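Local structure of Trp Repressor Binding Protein (1RLI) at the interface of chains A and B. The protein probably acts as an NAD(P)H-dependent oxidoreductase that uses FMN as its cofactor, as a member of the SsuE family of flavoproteins. Coordinates in Å, arbitrary orientation; residue numbers count along the deposited sequence, not the author numbering. Chains: chain A/B, Trp Repressor Binding Protein.

The interface of chains A and B. Residues chain A 83-85, 134, 138; chain B 84-85, 91, 134-135, 138.
A:Gln138 and B:Gln138 meet at a two-fold symmetric helix-and-loop interface that joins two of the four copies of the deposited assembly; whether this pairing is the biological dimer, the structure alone does not show. Each glutamine spends its amide nitrogen on a main-chain carbonyl of the other chain, that of A:Phe84 or B:Phe84. From B:Gln138, NE2 donates to A:Phe84 O at 2.9 Å, moderately bent at the hydrogen and approaching from above the carbonyl plane. The twin bond, A:Gln138 NE2 to B:Phe84 O, is also 2.9 Å yet more bent, its donor tilted from the carbonyl plane. The side chains lie roughly perpendicular and their amide planes stand 84° apart, so the amides do not stack; a weak hydrogen bond runs from B:Gln138 NE2 to A:Gln138 OE1 (2.9 Å). Here the pair departs locally from the two-fold: CG of A:Gln138 lies anti to the carbonyl carbon (chi1 -69°), that of B:Gln138 anti to the backbone N (-173°), and these settings turn the amides across each other while both NE2 atoms still reach their carbonyls. An alanine in place of A:Gln138 would probably leave B:Phe84 O without this donor and, with OE1 gone as acceptor of the weak bond, B:Gln138 freer to turn. Alongside, A:Gln138 CG packs on B:Pro134 CB at 3.8 Å, the two side chains running antiparallel. Beside the glutamines, A:Pro134 CB rests 3.6 Å from B:Pro134 O. Farther along the loop, water 1 joins B:Lys91 NZ (2.8 Å) to A:Trp83 O (2.9 Å). In each chain the proline and glutamine lie one turn apart near the start of helix 133-146, while A:Trp83, A:Phe84 and A:Gly85 lie in the loop between strand 74-80 and helix 88-95, the helix that in chain B carries B:Lys91.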
ATOM      1  N   TRP A  83       9.130  12.355   5.482  1.00 14.34           N
ATOM      2  CA  TRP A  83       8.658  11.229   6.268  1.00 13.58           C
ATOM      3  C   TRP A  83       7.623  10.396   5.532  1.00 13.93           C
ATOM      4  O   TRP A  83       6.576  10.038   6.080  1.00 14.04           O
ATOM      5  CB  TRP A  83       8.132  11.725   7.632  1.00 12.51           C
ATOM      6  CG  TRP A  83       9.270  12.266   8.454  1.00 14.73           C
ATOM      7  CD1 TRP A  83       9.739  13.550   8.467  1.00 15.05           C
ATOM      8  CD2 TRP A  83      10.176  11.502   9.244  1.00 14.81           C
ATOM      9  NE1 TRP A  83      10.892  13.623   9.211  1.00 14.09           N
ATOM     10  CE2 TRP A  83      11.181  12.380   9.702  1.00 15.43           C
ATOM     11  CE3 TRP A  83      10.243  10.151   9.605  1.00 15.80           C
ATOM     12  CZ2 TRP A  83      12.240  11.951  10.506  1.00 14.95           C
ATOM     13  CZ3 TRP A  83      11.292   9.726  10.396  1.00 17.21           C
ATOM     14  CH2 TRP A  83      12.277  10.625  10.839  1.00 16.26           C
ATOM     15  N   PHE A  84       7.952  10.113   4.273  1.00 13.92           N
ATOM     16  CA  PHE A  84       7.138   9.272   3.399  1.00 15.04           C
ATOM     17  C   PHE A  84       5.766   9.837   3.166  1.00 15.34           C
ATOM     18  O   PHE A  84       4.828   9.102   2.870  1.00 15.84           O
ATOM     19  CB  PHE A  84       7.067   7.872   4.020  1.00 14.99           C
ATOM     20  CG  PHE A  84       8.413   7.335   4.365  1.00 12.99           C
ATOM     21  CD1 PHE A  84       9.250   6.820   3.356  1.00 13.76           C
ATOM     22  CD2 PHE A  84       8.897   7.419   5.671  1.00 15.47           C
ATOM     23  CE1 PHE A  84      10.522   6.399   3.649  1.00 14.73           C
ATOM     24  CE2 PHE A  84      10.187   7.004   5.973  1.00 15.13           C
ATOM     25  CZ  PHE A  84      10.996   6.494   4.967  1.00 14.75           C
ATOM     26  N   GLY A  85       5.655  11.155   3.291  1.00 14.78           N
ATOM     27  CA  GLY A  85       4.372  11.803   3.094  1.00 16.00           C
ATOM     28  C   GLY A  85       4.601  13.132   2.406  1.00 15.97           C
ATOM     29  O   GLY A  85       5.706  13.419   1.922  1.00 14.42           O
ATOM     30  N   PRO A 134       2.831   4.663  -0.664  1.00 14.91           N
ATOM     31  CA  PRO A 134       1.657   4.905   0.187  1.00 14.19           C
ATOM     32  C   PRO A 134       1.143   6.339  -0.014  1.00 14.18           C
ATOM     33  O   PRO A 134      -0.073   6.590  -0.014  1.00 15.25           O
ATOM     34  CB  PRO A 134       2.206   4.687   1.598  1.00 14.84           C
ATOM     35  CG  PRO A 134       3.162   3.514   1.383  1.00 16.04           C
ATOM     36  CD  PRO A 134       3.889   3.934   0.075  1.00 15.77           C
ATOM     37  N   GLN A 138      -2.545   7.686  -0.999  1.00 14.82           N
ATOM     38  CA  GLN A 138      -3.314   8.663  -0.235  1.00 16.72           C
ATOM     39  C   GLN A 138      -3.861   9.727  -1.194  1.00 15.71           C
ATOM     40  O   GLN A 138      -5.038  10.108  -1.108  1.00 16.50           O
ATOM     41  CB  GLN A 138      -2.436   9.336   0.827  1.00 16.68           C
ATOM     42  CG  GLN A 138      -2.002   8.424   1.972  1.00 20.62           C
ATOM     43  CD  GLN A 138      -1.124   9.171   2.976  1.00 25.91           C
ATOM     44  OE1 GLN A 138      -0.194   9.890   2.596  1.00 26.51           O
ATOM     45  NE2 GLN A 138      -1.423   9.003   4.258  1.00 27.34           N
TER
ATOM     46  N   PHE B  84      -7.252  10.892   4.523  1.00 17.39           N
ATOM     47  CA  PHE B  84      -6.534   9.625   4.357  1.00 15.76           C
ATOM     48  C   PHE B  84      -5.115   9.624   4.900  1.00 16.77           C
ATOM     49  O   PHE B  84      -4.279   8.775   4.552  1.00 16.19           O
ATOM     50  CB  PHE B  84      -6.580   9.232   2.873  1.00 15.32           C
ATOM     51  CG  PHE B  84      -7.977   9.218   2.330  1.00 15.66           C
ATOM     52  CD1 PHE B  84      -8.847   8.175   2.639  1.00 16.67           C
ATOM     53  CD2 PHE B  84      -8.465  10.323   1.633  1.00 18.70           C
ATOM     54  CE1 PHE B  84     -10.195   8.237   2.270  1.00 20.51           C
ATOM     55  CE2 PHE B  84      -9.792  10.394   1.268  1.00 17.49           C
ATOM     56  CZ  PHE B  84     -10.664   9.346   1.591  1.00 16.59           C
ATOM     57  N   GLY B  85      -4.854  10.576   5.787  1.00 16.33           N
ATOM     58  CA  GLY B  85      -3.538  10.664   6.405  1.00 15.25           C
ATOM     59  C   GLY B  85      -3.697  10.932   7.885  1.00 16.32           C
ATOM     60  O   GLY B  85      -4.799  10.868   8.408  1.00 16.48           O
ATOM     61  N   LYS B  91       1.341  15.175  12.034  1.00 12.53           N
ATOM     62  CA  LYS B  91       2.228  15.308  10.861  1.00 11.69           C
ATOM     63  C   LYS B  91       3.342  16.335  11.134  1.00 13.89           C
ATOM     64  O   LYS B  91       4.510  16.071  10.843  1.00 11.98           O
ATOM     65  CB  LYS B  91       1.418  15.717   9.622  1.00 13.69           C
ATOM     66  CG  LYS B  91       2.238  16.121   8.398  1.00 14.47           C
ATOM     67  CD  LYS B  91       3.111  14.988   7.899  1.00 16.86           C
ATOM     68  CE  LYS B  91       3.775  15.372   6.572  1.00 17.68           C
ATOM     69  NZ  LYS B  91       4.837  14.386   6.216  1.00 14.81           N
ATOM     70  N   PRO B 134      -3.142   2.904   3.425  1.00 14.41           N
ATOM     71  CA  PRO B 134      -1.933   3.628   3.004  1.00 14.55           C
ATOM     72  C   PRO B 134      -1.297   4.337   4.205  1.00 13.09           C
ATOM     73  O   PRO B 134      -0.068   4.400   4.320  1.00 12.99           O
ATOM     74  CB  PRO B 134      -2.468   4.621   1.979  1.00 13.99           C
ATOM     75  CG  PRO B 134      -3.525   3.806   1.288  1.00 15.21           C
ATOM     76  CD  PRO B 134      -4.243   3.133   2.473  1.00 13.98           C
ATOM     77  N   LEU B 135      -2.129   4.875   5.091  1.00 10.77           N
ATOM     78  CA  LEU B 135      -1.581   5.571   6.269  1.00 13.49           C
ATOM     79  C   LEU B 135      -0.796   4.592   7.158  1.00 11.77           C
ATOM     80  O   LEU B 135       0.270   4.907   7.681  1.00 12.91           O
ATOM     81  CB  LEU B 135      -2.714   6.236   7.093  1.00 13.87           C
ATOM     82  CG  LEU B 135      -2.295   6.753   8.480  1.00 14.86           C
ATOM     83  CD1 LEU B 135      -1.151   7.800   8.356  1.00 15.56           C
ATOM     84  CD2 LEU B 135      -3.543   7.395   9.157  1.00 14.72           C
ATOM     85  N   GLN B 138       2.407   4.034   5.638  1.00 13.90           N
ATOM     86  CA  GLN B 138       3.255   5.200   5.764  1.00 13.95           C
ATOM     87  C   GLN B 138       3.903   5.105   7.147  1.00 15.41           C
ATOM     88  O   GLN B 138       5.116   5.298   7.281  1.00 12.47           O
ATOM     89  CB  GLN B 138       2.389   6.462   5.649  1.00 15.90           C
ATOM     90  CG  GLN B 138       3.137   7.773   5.587  1.00 19.62           C
ATOM     91  CD  GLN B 138       2.165   8.913   5.294  1.00 27.91           C
ATOM     92  OE1 GLN B 138       1.327   9.250   6.133  1.00 28.96           O
ATOM     93  NE2 GLN B 138       2.246   9.479   4.089  1.00 25.52           N
TER
HETATM   94  O   HOH W   1       4.251  11.688   6.710  1.00 19.36           O